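Local coordinates for protein CocE/NonD family hydrolase (Staphylococcus aureus subsp. aureus COL, PDB 3III) that probably hydrolyses ester or amide bonds, as a CocE/NonD family hydrolase that joins an alpha/beta-hydrolase domain to a C-terminal non-catalytic beta domain, at residues 188-193 and 261-266; 289-294 and 328-333. One frame throughout, in Å; residues are numbered along the deposited sequence.

Contact 1: residues 188-193 and 261-266; sequences AMIPWE and PLLTCA
Ala188 starts the pairing with Pro261. Its CA lies 3.3 Å from Pro261 O, a CA-H...O contact. The same oxygen accepts Met189 N. Met189 is selenomethionine. Its CG sits between the backbone N and the carbonyl carbon (chi1 58°), where it meets Leu262 CD1 at 3.7 Å. Met189 O takes Leu263 N in a straight bond of 3.0 Å. Pro191 has no N-H, and its CD lies 3.3 Å from Leu263 O, which Ile190 CA also meets. Pro191 CG and CD rest on Leu262 CD1, the two side chains crossing at about a right angle. Pro191 O receives Cys265 N and also a water, which donates on to Cys265 O. Cys265 points at Trp192 and lays CB over one face of the indole, 3.4 Å from the five-membered-ring centroid, as a CH-pi contact. SG lies over the same face, with its closest ring atom Trp192 NE1 at 3.4 Å. Glu193 N bonds to Cys265 O, while Glu193 OE2 hydrogen-bonds to Thr270 OG1. Four backbone hydrogen bonds join the segments, whose strands run parallel. Where proline interrupts the pairing, the water gives two buried carbonyls a further donor each. CB and SG on one face fit a tightly packed indole.

Contact 2: residues 289-294 and 328-333; sequences EKWLYV and KDTPHV
Trp291 carries His332 over one face and two carbonyl oxygens at its edge. The imidazole makes an offset stack on the five-membered ring, with centroids 4.5 Å apart and planes at 26°. His332 ND1 stands above Trp291 NE1 at 3.4 Å, a stacking and not a hydrogen-bonding contact. His332 CE1 lies on the same side of the indole, and its nearest indole atom is also NE1. At the edge, Thr330 O accepts Trp291 NE1 at 2.9 Å. The oxygen lies in the indole plane, but the N-H comes from above the plane of the carbonyl. Pro331 O also lies in the indole plane, 3.3 Å from Trp291 CD1. Trp327 makes an edge-to-face pair with the same indole.

His332 ND1 donates to Lys290 O over 2.8 Å, with the oxygen 18° out of the imidazole plane. That bond limits rotation of the ring and identifies ND1 as protonated. His332 O accepts Leu292 N at 2.8 Å. Leu292 and Val333 form a parallel bridge. Their side chains lie side by side and point the same way, with Leu292 CD2 4.1 Å from Val333 CG1. A water donates to both Leu292 O and Pro331 O.

Toward the surface, Lys328 NZ forms a salt bridge to Glu289 OE2 of 2.9 Å. The lysine chain bends at chi3 (58°), which turns CE toward the carboxylate. The ammonium meets the anti side of that oxygen. The arrangement is that of a loop entering a parallel sheet: 328-333 follows helix 306-319 and pairs beside 290-295, completing a beta-alpha-beta crossover in the alpha/beta-hydrolase fold.

Overall arrangement
Both contacts belong to the same mixed sheet, and their centres are about 10 Å apart. Strands 186-192, 262-267, 290-295 and 333-338 lie next to one another and run parallel. Contact 1 joins the first two, and contact 2 joins the last two at the start of 333-338. The middle pair meets directly: Leu262 O lies 2.8 Å from Trp291 N, and Thr264 O lies 2.8 Å from Tyr293 N, both probable hydrogen bonds. Along the chain the contacts come in series. Helix 306-319 packs on side chains of both. Contact 1 is buried, while contact 2 is partly buried and lies nearer the sheet's 343-349 edge. With the middle pair, they tie four successive parallel strands into the hydrolase sheet.

Contact 1: residues 188-193 and 261-266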
loop_
_atom_site.group_PDB
_atom_site.type_symbol
_atom_site.label_atom_id
_atom_site.label_comp_id
_atom_site.label_asym_id
_atom_site.label_seq_id
_atom_site.Cartn_x
_atom_site.Cartn_y
_atom_site.Cartn_z
ATOM N N ALA A 188 -0.270 1.009 20.296
ATOM C CA ALA A 188 -0.712 1.833 19.151
ATOM C C ALA A 188 0.085 1.430 17.908
ATOM O O ALA A 188 1.233 0.957 18.036
ATOM C CB ALA A 188 -0.504 3.329 19.460
HETATM N N MSE A 189 -0.474 1.658 16.722
HETATM C CA MSE A 189 0.203 1.307 15.481
HETATM C C MSE A 189 -0.139 2.291 14.383
HETATM O O MSE A 189 -1.292 2.781 14.299
HETATM C CB MSE A 189 -0.187 -0.112 15.025
HETATM C CG MSE A 189 -1.663 -0.267 14.834
HETATM SE SE MSE A 189 -2.227 -2.152 14.522
HETATM C CE MSE A 189 -1.207 -2.408 12.778
ATOM N N ILE A 190 0.860 2.574 13.545
ATOM C CA ILE A 190 0.730 3.488 12.415
ATOM C C ILE A 190 1.276 2.755 11.156
ATOM O O ILE A 190 2.447 2.954 10.748
ATOM C CB ILE A 190 1.472 4.804 12.642
ATOM C CG1 ILE A 190 1.058 5.459 13.976
ATOM C CG2 ILE A 190 1.214 5.798 11.477
ATOM C CD1 ILE A 190 1.858 6.723 14.279
ATOM N N PRO A 191 0.455 1.845 10.585
ATOM C CA PRO A 191 0.853 1.222 9.327
ATOM C C PRO A 191 0.624 2.234 8.203
ATOM O O PRO A 191 -0.514 2.429 7.728
ATOM C CB PRO A 191 -0.093 0.036 9.214
ATOM C CG PRO A 191 -1.310 0.461 10.010
ATOM C CD PRO A 191 -0.756 1.200 11.159
ATOM N N TRP A 192 1.686 2.934 7.826
ATOM C CA TRP A 192 1.590 4.007 6.887
ATOM C C TRP A 192 1.854 3.453 5.479
ATOM O O TRP A 192 2.984 3.472 4.991
ATOM C CB TRP A 192 2.575 5.138 7.245
ATOM C CG TRP A 192 2.207 6.421 6.564
ATOM C CD1 TRP A 192 2.443 6.763 5.265
ATOM C CD2 TRP A 192 1.535 7.558 7.148
ATOM N NE1 TRP A 192 2.003 8.042 5.023
ATOM C CE2 TRP A 192 1.417 8.541 6.139
ATOM C CE3 TRP A 192 1.029 7.831 8.405
ATOM C CZ2 TRP A 192 0.787 9.781 6.348
ATOM C CZ3 TRP A 192 0.402 9.043 8.626
ATOM C CH2 TRP A 192 0.260 10.011 7.596
ATOM N N GLU A 193 0.776 3.002 4.829
ATOM C CA GLU A 193 0.832 2.341 3.497
ATOM C C GLU A 193 1.487 0.952 3.584
ATOM O O GLU A 193 2.710 0.793 3.412
ATOM C CB GLU A 193 1.501 3.184 2.413
ATOM C CG GLU A 193 0.713 4.495 2.127
ATOM C CD GLU A 193 0.837 4.931 0.708
ATOM O OE1 GLU A 193 1.423 6.021 0.482
ATOM O OE2 GLU A 193 0.345 4.170 -0.150
ATOM N N PRO A 261 -5.120 0.136 19.078
ATOM C CA PRO A 261 -5.434 1.435 18.521
ATOM C C PRO A 261 -4.606 1.738 17.266
ATOM O O PRO A 261 -3.378 1.508 17.233
ATOM C CB PRO A 261 -5.051 2.401 19.637
ATOM C CG PRO A 261 -5.291 1.633 20.911
ATOM C CD PRO A 261 -4.892 0.194 20.535
ATOM N N LEU A 262 -5.272 2.259 16.266
ATOM C CA LEU A 262 -4.813 2.197 14.880
ATOM C C LEU A 262 -5.002 3.510 14.114
ATOM O O LEU A 262 -6.078 4.071 14.105
ATOM C CB LEU A 262 -5.631 1.074 14.171
ATOM C CG LEU A 262 -5.577 1.013 12.654
ATOM C CD1 LEU A 262 -4.126 0.693 12.228
ATOM C CD2 LEU A 262 -6.487 -0.095 12.104
ATOM N N LEU A 263 -3.912 4.000 13.535
ATOM C CA LEU A 263 -3.882 5.076 12.569
ATOM C C LEU A 263 -3.321 4.514 11.251
ATOM O O LEU A 263 -2.146 4.224 11.143
ATOM C CB LEU A 263 -3.049 6.261 13.111
ATOM C CG LEU A 263 -2.813 7.400 12.119
ATOM C CD1 LEU A 263 -4.118 8.085 11.629
ATOM C CD2 LEU A 263 -1.861 8.498 12.680
ATOM N N THR A 264 -4.188 4.336 10.249
ATOM C CA THR A 264 -3.819 3.839 8.954
ATOM C C THR A 264 -3.643 4.946 7.973
ATOM O O THR A 264 -4.473 5.890 7.937
ATOM C CB THR A 264 -4.938 2.925 8.418
ATOM O OG1 THR A 264 -5.173 1.892 9.389
ATOM C CG2 THR A 264 -4.555 2.311 7.032
ATOM N N CYS A 265 -2.604 4.877 7.146
ATOM C CA CYS A 265 -2.610 5.712 5.937
ATOM C C CYS A 265 -2.769 4.786 4.743
ATOM O O CYS A 265 -2.070 3.760 4.644
ATOM C CB CYS A 265 -1.347 6.562 5.808
ATOM S SG CYS A 265 -1.283 7.391 4.228
ATOM N N ALA A 266 -3.712 5.141 3.872
ATOM C CA ALA A 266 -3.873 4.612 2.507
ATOM C C ALA A 266 -3.681 5.739 1.496
ATOM O O ALA A 266 -3.881 6.917 1.824
ATOM C CB ALA A 266 -5.275 3.999 2.304
HETATM O O HOH W 1 -1.587 0.855 5.644
#

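Contact 2: residues 289-294 and 328-333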
loop_
_atom_site.group_PDB
_atom_site.type_symbol
_atom_site.label_atom_id
_atom_site.label_comp_id
_atom_site.label_asym_id
_atom_site.label_seq_id
_atom_site.Cartn_x
_atom_site.Cartn_y
_atom_site.Cartn_z
ATOM N N GLU A 289 -10.658 1.622 18.418
ATOM C CA GLU A 289 -10.154 2.980 18.260
ATOM C C GLU A 289 -9.274 2.965 16.996
ATOM O O GLU A 289 -8.137 2.512 17.052
ATOM C CB GLU A 289 -9.331 3.362 19.494
ATOM C CG GLU A 289 -10.136 3.302 20.809
ATOM C CD GLU A 289 -9.324 3.683 22.065
ATOM O OE1 GLU A 289 -8.635 2.832 22.680
ATOM O OE2 GLU A 289 -9.408 4.822 22.471
ATOM N N LYS A 290 -9.834 3.373 15.867
ATOM C CA LYS A 290 -9.111 3.349 14.610
ATOM C C LYS A 290 -9.459 4.545 13.729
ATOM O O LYS A 290 -10.598 5.027 13.743
ATOM C CB LYS A 290 -9.341 2.028 13.906
ATOM C CG LYS A 290 -10.789 1.687 13.576
ATOM C CD LYS A 290 -10.845 0.440 12.640
ATOM C CE LYS A 290 -12.256 0.040 12.327
ATOM N NZ LYS A 290 -12.347 -1.271 11.520
ATOM N N TRP A 291 -8.453 5.013 12.991
ATOM C CA TRP A 291 -8.569 6.168 12.111
ATOM C C TRP A 291 -7.895 5.875 10.805
ATOM O O TRP A 291 -6.892 5.158 10.756
ATOM C CB TRP A 291 -7.895 7.391 12.767
ATOM C CG TRP A 291 -8.679 7.888 13.951
ATOM C CD1 TRP A 291 -9.623 8.885 13.958
ATOM C CD2 TRP A 291 -8.622 7.392 15.295
ATOM N NE1 TRP A 291 -10.158 9.013 15.207
ATOM C CE2 TRP A 291 -9.570 8.099 16.041
ATOM C CE3 TRP A 291 -7.877 6.393 15.929
ATOM C CZ2 TRP A 291 -9.771 7.881 17.415
ATOM C CZ3 TRP A 291 -8.089 6.182 17.324
ATOM C CH2 TRP A 291 -9.025 6.912 18.022
ATOM N N LEU A 292 -8.378 6.507 9.754
ATOM C CA LEU A 292 -7.808 6.346 8.433
ATOM C C LEU A 292 -7.544 7.718 7.814
ATOM O O LEU A 292 -8.404 8.633 7.869
ATOM C CB LEU A 292 -8.804 5.551 7.551
ATOM C CG LEU A 292 -8.535 5.439 6.060
ATOM C CD1 LEU A 292 -7.272 4.637 5.855
ATOM C CD2 LEU A 292 -9.775 4.776 5.312
ATOM N N TYR A 293 -6.375 7.871 7.213
ATOM C CA TYR A 293 -6.049 9.089 6.467
ATOM C C TYR A 293 -5.705 8.671 5.030
ATOM O O TYR A 293 -4.836 7.817 4.844
ATOM C CB TYR A 293 -4.847 9.742 7.112
ATOM C CG TYR A 293 -4.254 10.910 6.368
ATOM C CD1 TYR A 293 -4.929 12.095 6.269
ATOM C CD2 TYR A 293 -3.021 10.795 5.737
ATOM C CE1 TYR A 293 -4.410 13.162 5.527
ATOM C CE2 TYR A 293 -2.468 11.857 5.040
ATOM C CZ TYR A 293 -3.150 13.025 4.937
ATOM O OH TYR A 293 -2.619 14.033 4.193
ATOM N N VAL A 294 -6.382 9.255 4.045
ATOM C CA VAL A 294 -6.160 8.955 2.619
ATOM C C VAL A 294 -5.757 10.192 1.851
ATOM O O VAL A 294 -6.475 11.188 1.833
ATOM C CB VAL A 294 -7.354 8.300 1.938
ATOM C CG1 VAL A 294 -6.952 7.667 0.582
ATOM C CG2 VAL A 294 -8.039 7.205 2.846
ATOM N N LYS A 328 -8.963 12.077 19.983
ATOM C CA LYS A 328 -10.172 11.391 19.631
ATOM C C LYS A 328 -11.239 12.295 19.018
ATOM O O LYS A 328 -12.268 11.808 18.596
ATOM C CB LYS A 328 -10.711 10.640 20.868
ATOM C CG LYS A 328 -9.661 9.559 21.351
ATOM C CD LYS A 328 -10.211 8.491 22.276
ATOM C CE LYS A 328 -11.347 7.746 21.644
ATOM N NZ LYS A 328 -11.738 6.505 22.374
ATOM N N ASP A 329 -11.000 13.604 18.956
ATOM C CA ASP A 329 -11.849 14.480 18.144
ATOM C C ASP A 329 -11.668 14.222 16.633
ATOM O O ASP A 329 -12.472 14.672 15.827
ATOM C CB ASP A 329 -11.497 15.980 18.368
ATOM C CG ASP A 329 -11.903 16.532 19.726
ATOM O OD1 ASP A 329 -12.588 15.847 20.505
ATOM O OD2 ASP A 329 -11.509 17.698 19.978
ATOM N N THR A 330 -10.574 13.584 16.244
ATOM C CA THR A 330 -10.270 13.349 14.857
ATOM C C THR A 330 -11.375 12.520 14.210
ATOM O O THR A 330 -11.726 11.435 14.718
ATOM C CB THR A 330 -8.888 12.606 14.703
ATOM O OG1 THR A 330 -7.862 13.315 15.427
ATOM C CG2 THR A 330 -8.469 12.445 13.221
ATOM N N PRO A 331 -11.902 12.988 13.061
ATOM C CA PRO A 331 -12.855 12.185 12.318
ATOM C C PRO A 331 -12.249 10.828 11.939
ATOM O O PRO A 331 -11.043 10.748 11.638
ATOM C CB PRO A 331 -13.128 13.016 11.058
ATOM C CG PRO A 331 -12.736 14.381 11.356
ATOM C CD PRO A 331 -11.605 14.279 12.400
ATOM N N HIS A 332 -13.047 9.757 11.936
ATOM C CA HIS A 332 -12.439 8.427 11.677
ATOM C C HIS A 332 -11.852 8.265 10.285
ATOM O O HIS A 332 -10.996 7.438 10.067
ATOM C CB HIS A 332 -13.426 7.318 12.034
ATOM C CG HIS A 332 -13.643 7.238 13.504
ATOM N ND1 HIS A 332 -12.655 6.799 14.359
ATOM C CD2 HIS A 332 -14.669 7.654 14.285
ATOM C CE1 HIS A 332 -13.060 6.967 15.610
ATOM N NE2 HIS A 332 -14.285 7.475 15.590
ATOM N N VAL A 333 -12.321 9.043 9.327
ATOM C CA VAL A 333 -11.725 9.012 7.988
ATOM C C VAL A 333 -11.484 10.441 7.482
ATOM O O VAL A 333 -12.410 11.275 7.496
ATOM C CB VAL A 333 -12.644 8.288 6.941
ATOM C CG1 VAL A 333 -11.915 8.236 5.564
ATOM C CG2 VAL A 333 -13.033 6.879 7.393
HETATM O O HOH W 2 -8.524 10.197 10.285
#